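Local coordinates for protein SPCU (Pseudomonas aeruginosa, PDB 4AKX) that acts as the type III secretion chaperone of the phospholipase toxin ExoU, with which it forms a complex and whose delivery it probably assists, at residues Leu41-Leu53 with Leu107-Thr121. Numbering follows the deposited sequence.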
loop_
_atom_site.group_PDB
_atom_site.type_symbol
_atom_site.label_atom_id
_atom_site.label_comp_id
_atom_site.label_asym_id
_atom_site.label_seq_id
_atom_site.Cartn_x
_atom_site.Cartn_y
_atom_site.Cartn_z
ATOM N N LEU A 41 13.063 -16.071 4.229
ATOM C CA LEU A 41 12.195 -14.937 4.108
ATOM C C LEU A 41 11.705 -14.569 5.500
ATOM O O LEU A 41 10.943 -15.347 6.091
ATOM C CB LEU A 41 10.995 -15.356 3.276
ATOM C CG LEU A 41 10.179 -14.369 2.441
ATOM C CD1 LEU A 41 8.871 -15.007 2.005
ATOM C CD2 LEU A 41 9.889 -13.122 3.207
ATOM N N PHE A 42 12.132 -13.413 6.043
ATOM C CA PHE A 42 11.603 -12.977 7.354
ATOM C C PHE A 42 10.382 -12.136 7.115
ATOM O O PHE A 42 10.360 -11.353 6.170
ATOM C CB PHE A 42 12.608 -12.180 8.210
ATOM C CG PHE A 42 13.934 -12.872 8.421
ATOM C CD1 PHE A 42 14.073 -14.242 8.237
ATOM C CD2 PHE A 42 15.050 -12.141 8.821
ATOM C CE1 PHE A 42 15.293 -14.857 8.397
ATOM C CE2 PHE A 42 16.267 -12.765 8.992
ATOM C CZ PHE A 42 16.383 -14.122 8.772
ATOM N N VAL A 43 9.405 -12.262 8.011
ATOM C CA VAL A 43 8.090 -11.664 7.848
ATOM C C VAL A 43 7.527 -11.320 9.221
ATOM O O VAL A 43 7.671 -12.078 10.176
ATOM C CB VAL A 43 7.095 -12.679 7.247
ATOM C CG1 VAL A 43 5.686 -12.124 7.265
ATOM C CG2 VAL A 43 7.494 -13.085 5.847
ATOM N N VAL A 44 6.830 -10.204 9.310
ATOM C CA VAL A 44 6.159 -9.831 10.536
ATOM C C VAL A 44 4.709 -9.446 10.205
ATOM O O VAL A 44 4.421 -8.851 9.167
ATOM C CB VAL A 44 6.942 -8.730 11.266
ATOM C CG1 VAL A 44 6.072 -7.986 12.258
ATOM C CG2 VAL A 44 8.108 -9.361 11.983
ATOM N N GLU A 45 3.799 -9.864 11.058
ATOM C CA GLU A 45 2.402 -9.793 10.771
ATOM C C GLU A 45 1.864 -8.558 11.485
ATOM O O GLU A 45 2.262 -8.261 12.605
ATOM C CB GLU A 45 1.735 -11.073 11.279
ATOM C CG GLU A 45 0.220 -11.121 11.120
ATOM C CD GLU A 45 -0.566 -10.880 12.418
ATOM O OE1 GLU A 45 -0.010 -11.030 13.530
ATOM O OE2 GLU A 45 -1.769 -10.559 12.326
ATOM N N LEU A 46 0.969 -7.831 10.832
ATOM C CA LEU A 46 0.368 -6.668 11.435
ATOM C C LEU A 46 -1.157 -6.730 11.549
ATOM O O LEU A 46 -1.783 -5.722 11.841
ATOM C CB LEU A 46 0.786 -5.425 10.667
ATOM C CG LEU A 46 2.194 -4.882 10.962
ATOM C CD1 LEU A 46 2.641 -3.870 9.914
ATOM C CD2 LEU A 46 2.256 -4.254 12.354
ATOM N N GLY A 47 -1.760 -7.902 11.341
ATOM C CA GLY A 47 -3.233 -8.001 11.227
ATOM C C GLY A 47 -3.851 -7.772 9.836
ATOM O O GLY A 47 -3.206 -7.276 8.903
ATOM N N LEU A 48 -5.120 -8.144 9.700
ATOM C CA LEU A 48 -5.865 -7.929 8.460
ATOM C C LEU A 48 -6.044 -6.448 8.223
ATOM O O LEU A 48 -6.352 -5.695 9.152
ATOM C CB LEU A 48 -7.252 -8.602 8.528
ATOM C CG LEU A 48 -7.270 -10.130 8.625
ATOM C CD1 LEU A 48 -8.671 -10.700 8.655
ATOM C CD2 LEU A 48 -6.481 -10.760 7.489
ATOM N N VAL A 49 -5.873 -6.033 6.972
ATOM C CA VAL A 49 -6.120 -4.664 6.600
ATOM C C VAL A 49 -7.507 -4.232 7.060
ATOM O O VAL A 49 -8.502 -4.951 6.881
ATOM C CB VAL A 49 -5.970 -4.450 5.099
ATOM C CG1 VAL A 49 -6.267 -3.008 4.749
ATOM C CG2 VAL A 49 -4.566 -4.766 4.653
ATOM N N PRO A 50 -7.576 -3.073 7.719
ATOM C CA PRO A 50 -8.856 -2.597 8.221
ATOM C C PRO A 50 -9.634 -1.949 7.116
ATOM O O PRO A 50 -9.048 -1.471 6.138
ATOM C CB PRO A 50 -8.467 -1.527 9.242
ATOM C CG PRO A 50 -7.013 -1.707 9.487
ATOM C CD PRO A 50 -6.447 -2.299 8.245
ATOM N N SER A 51 -10.954 -1.969 7.276
ATOM C CA SER A 51 -11.897 -1.243 6.444
ATOM C C SER A 51 -11.873 0.214 6.872
ATOM O O SER A 51 -11.554 0.521 8.019
ATOM C CB SER A 51 -13.293 -1.838 6.672
ATOM O OG SER A 51 -14.317 -1.041 6.096
ATOM N N GLY A 52 -12.207 1.112 5.956
ATOM C CA GLY A 52 -12.298 2.541 6.267
ATOM C C GLY A 52 -11.044 3.248 6.780
ATOM O O GLY A 52 -11.128 4.086 7.654
ATOM N N LEU A 53 -9.879 2.931 6.241
ATOM C CA LEU A 53 -8.693 3.695 6.595
ATOM C C LEU A 53 -8.782 5.097 5.986
ATOM O O LEU A 53 -9.301 5.252 4.892
ATOM C CB LEU A 53 -7.429 2.987 6.096
ATOM C CG LEU A 53 -6.808 1.854 6.940
ATOM C CD1 LEU A 53 -5.386 1.595 6.470
ATOM C CD2 LEU A 53 -6.815 2.166 8.420
ATOM N N LEU A 107 12.303 -4.630 10.866
ATOM C CA LEU A 107 10.982 -5.212 10.983
ATOM C C LEU A 107 10.295 -4.798 12.301
ATOM O O LEU A 107 9.156 -4.360 12.286
ATOM C CB LEU A 107 11.015 -6.736 10.814
ATOM C CG LEU A 107 11.533 -7.354 9.510
ATOM C CD1 LEU A 107 11.702 -8.858 9.640
ATOM C CD2 LEU A 107 10.635 -7.054 8.325
ATOM N N ARG A 108 10.991 -4.885 13.432
ATOM C CA ARG A 108 10.367 -4.505 14.716
ATOM C C ARG A 108 10.043 -2.996 14.763
ATOM O O ARG A 108 9.000 -2.580 15.274
ATOM C CB ARG A 108 11.219 -4.954 15.913
ATOM C CG ARG A 108 11.709 -6.406 15.820
ATOM C CD ARG A 108 12.893 -6.748 16.741
ATOM N NE ARG A 108 12.719 -6.319 18.142
ATOM C CZ ARG A 108 12.125 -7.048 19.083
ATOM N NH1 ARG A 108 11.641 -8.257 18.794
ATOM N NH2 ARG A 108 11.993 -6.566 20.313
ATOM N N GLU A 109 10.908 -2.192 14.155
ATOM C CA GLU A 109 10.705 -0.750 14.098
ATOM C C GLU A 109 9.472 -0.436 13.264
ATOM O O GLU A 109 8.656 0.427 13.629
ATOM C CB GLU A 109 11.938 -0.078 13.508
ATOM C CG GLU A 109 11.886 1.438 13.495
ATOM C CD GLU A 109 12.982 2.058 12.628
ATOM O OE1 GLU A 109 14.083 1.454 12.515
ATOM O OE2 GLU A 109 12.742 3.156 12.061
ATOM N N GLY A 110 9.330 -1.163 12.157
ATOM C CA GLY A 110 8.210 -0.976 11.261
ATOM C C GLY A 110 6.918 -1.370 11.940
ATOM O O GLY A 110 5.912 -0.656 11.828
ATOM N N HIS A 111 6.967 -2.485 12.678
ATOM C CA HIS A 111 5.821 -3.036 13.399
ATOM C C HIS A 111 5.367 -2.138 14.521
ATOM O O HIS A 111 4.181 -1.955 14.725
ATOM C CB HIS A 111 6.171 -4.423 13.930
ATOM C CG HIS A 111 5.031 -5.136 14.612
ATOM N ND1 HIS A 111 4.610 -4.814 15.871
ATOM C CD2 HIS A 111 4.261 -6.225 14.202
ATOM C CE1 HIS A 111 3.586 -5.621 16.217
ATOM N NE2 HIS A 111 3.380 -6.494 15.205
ATOM N N SER A 112 6.284 -1.560 15.271
ATOM C CA SER A 112 5.826 -0.690 16.344
ATOM C C SER A 112 5.238 0.626 15.809
ATOM O O SER A 112 4.270 1.135 16.370
ATOM C CB SER A 112 6.917 -0.452 17.394
ATOM O OG SER A 112 8.206 -0.613 16.817
ATOM N N ARG A 113 5.821 1.157 14.729
ATOM C CA ARG A 113 5.379 2.423 14.162
ATOM C C ARG A 113 3.956 2.323 13.661
ATOM O O ARG A 113 3.140 3.228 13.865
ATOM C CB ARG A 113 6.225 2.778 12.968
ATOM C CG ARG A 113 7.224 3.875 13.165
ATOM C CD ARG A 113 7.812 4.218 11.811
ATOM N NE ARG A 113 9.213 4.607 11.922
ATOM C CZ ARG A 113 10.068 4.608 10.905
ATOM N NH1 ARG A 113 9.656 4.232 9.696
ATOM N NH2 ARG A 113 11.335 4.977 11.100
ATOM N N LEU A 114 3.677 1.233 12.952
ATOM C CA LEU A 114 2.447 1.105 12.202
ATOM C C LEU A 114 1.327 0.510 13.057
ATOM O O LEU A 114 0.170 0.921 12.988
ATOM C CB LEU A 114 2.695 0.261 10.965
ATOM C CG LEU A 114 3.756 0.850 10.033
ATOM C CD1 LEU A 114 4.427 -0.212 9.191
ATOM C CD2 LEU A 114 3.142 1.876 9.124
ATOM N N VAL A 115 1.677 -0.431 13.903
ATOM C CA VAL A 115 0.674 -1.170 14.618
ATOM C C VAL A 115 -0.360 -0.277 15.320
ATOM O O VAL A 115 -1.515 -0.677 15.456
ATOM C CB VAL A 115 1.320 -2.174 15.592
ATOM C CG1 VAL A 115 1.587 -1.548 16.966
ATOM C CG2 VAL A 115 0.461 -3.410 15.702
ATOM N N PRO A 116 0.038 0.929 15.786
ATOM C CA PRO A 116 -1.044 1.740 16.394
ATOM C C PRO A 116 -1.961 2.433 15.359
ATOM O O PRO A 116 -3.073 2.817 15.711
ATOM C CB PRO A 116 -0.293 2.789 17.230
ATOM C CG PRO A 116 1.116 2.303 17.322
ATOM C CD PRO A 116 1.368 1.497 16.077
ATOM N N LEU A 117 -1.500 2.583 14.108
ATOM C CA LEU A 117 -2.313 3.156 13.044
ATOM C C LEU A 117 -3.539 2.319 12.638
ATOM O O LEU A 117 -4.489 2.841 12.048
ATOM C CB LEU A 117 -1.478 3.364 11.805
ATOM C CG LEU A 117 -0.146 4.078 11.912
ATOM C CD1 LEU A 117 0.558 3.975 10.557
ATOM C CD2 LEU A 117 -0.355 5.525 12.318
ATOM N N LEU A 118 -3.500 1.020 12.892
ATOM C CA LEU A 118 -4.589 0.140 12.472
ATOM C C LEU A 118 -5.609 -0.069 13.581
ATOM O O LEU A 118 -6.792 0.193 13.405
ATOM C CB LEU A 118 -4.036 -1.212 12.040
ATOM C CG LEU A 118 -3.053 -1.321 10.867
ATOM C CD1 LEU A 118 -1.908 -0.333 10.948
ATOM C CD2 LEU A 118 -2.500 -2.728 10.825
ATOM N N GLU A 119 -5.128 -0.552 14.720
ATOM C CA GLU A 119 -5.952 -0.790 15.910
ATOM C C GLU A 119 -7.010 0.296 16.175
ATOM O O GLU A 119 -8.209 -0.000 16.178
ATOM C CB GLU A 119 -5.042 -0.963 17.127
ATOM C CG GLU A 119 -5.714 -1.495 18.376
ATOM C CD GLU A 119 -4.787 -1.432 19.578
ATOM O OE1 GLU A 119 -3.564 -1.229 19.369
ATOM O OE2 GLU A 119 -5.271 -1.575 20.725
ATOM N N PRO A 120 -6.566 1.551 16.423
ATOM C CA PRO A 120 -7.461 2.704 16.604
ATOM C C PRO A 120 -8.396 2.987 15.428
ATOM O O PRO A 120 -9.178 3.943 15.478
ATOM C CB PRO A 120 -6.485 3.868 16.796
ATOM C CG PRO A 120 -5.348 3.239 17.516
ATOM C CD PRO A 120 -5.199 1.866 16.890
ATOM N N THR A 121 -8.313 2.169 14.383
ATOM C CA THR A 121 -9.306 2.215 13.320
ATOM C C THR A 121 -10.279 1.040 13.454
ATOM O O THR A 121 -10.901 0.853 14.519
ATOM C CB THR A 121 -8.654 2.219 11.918
ATOM O OG1 THR A 121 -7.600 3.194 11.877
ATOM C CG2 THR A 121 -9.690 2.553 10.840
#
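Leu-46 lays its CD2 methyl over one face of the His-111 imidazole, 3.7 Å from CD2 to the ring centroid and 27° off the ring normal, a CH-pi contact displaced toward the rim of the ring. The same methyl also reaches CG2 of Val-115 at 3.9 Å, while the other branch, CD1, meets CD1 of Leu-114 at 4.1 Å; the two methyls between them thus meet three helix residues, and CB of Leu-46 faces CD2 of Leu-118. At the edge of the imidazole, in its plane, lies the backbone O of Glu-45. The side chain of His-111 leaves the helix toward the strand, and with CG anti to the backbone N (chi1 -176°) the ring reaches Leu-46.

Toward the start of the strand, Leu-107 supplies the apolar surface: its CD1 lies 3.7 Å from CB of Phe-42, and its CB faces CG2 of Val-44. The pair exemplifies a helix seated on one face of an antiparallel sheet through the helix-facing residues of a single strand, consistent with the mixed alpha+beta fold of class I type III secretion chaperones; strand 41-48 and helix 107-118 run almost parallel, 5° apart, with their axes 9.0 Å from each other at closest approach. The helix kinks at Pro-116 and Leu-117, just after Val-115, which is level with Leu-46. Past the strand the packing continues along the following loop, where Pro-50 CG sits 4.0 Å from Leu-118 CB. Leu-53 crosses Thr-121 at about a right angle; the Thr-121 hydroxyl donates a hydrogen bond to Leu-117 O, though the residue is poorly ordered.

In the next shell, backbone bonds from Val-44 to Leu-86 and from Leu-46 to Leu-84 fix the strand beside strand 83-91, and Leu-31 touches both Val-44 and Leu-107. The loop also faces the toxin: Val-49 O and Ser-51 OG are hydrogen-bonded to Arg-606 and Asn-630, respectively, of the ExoU chain.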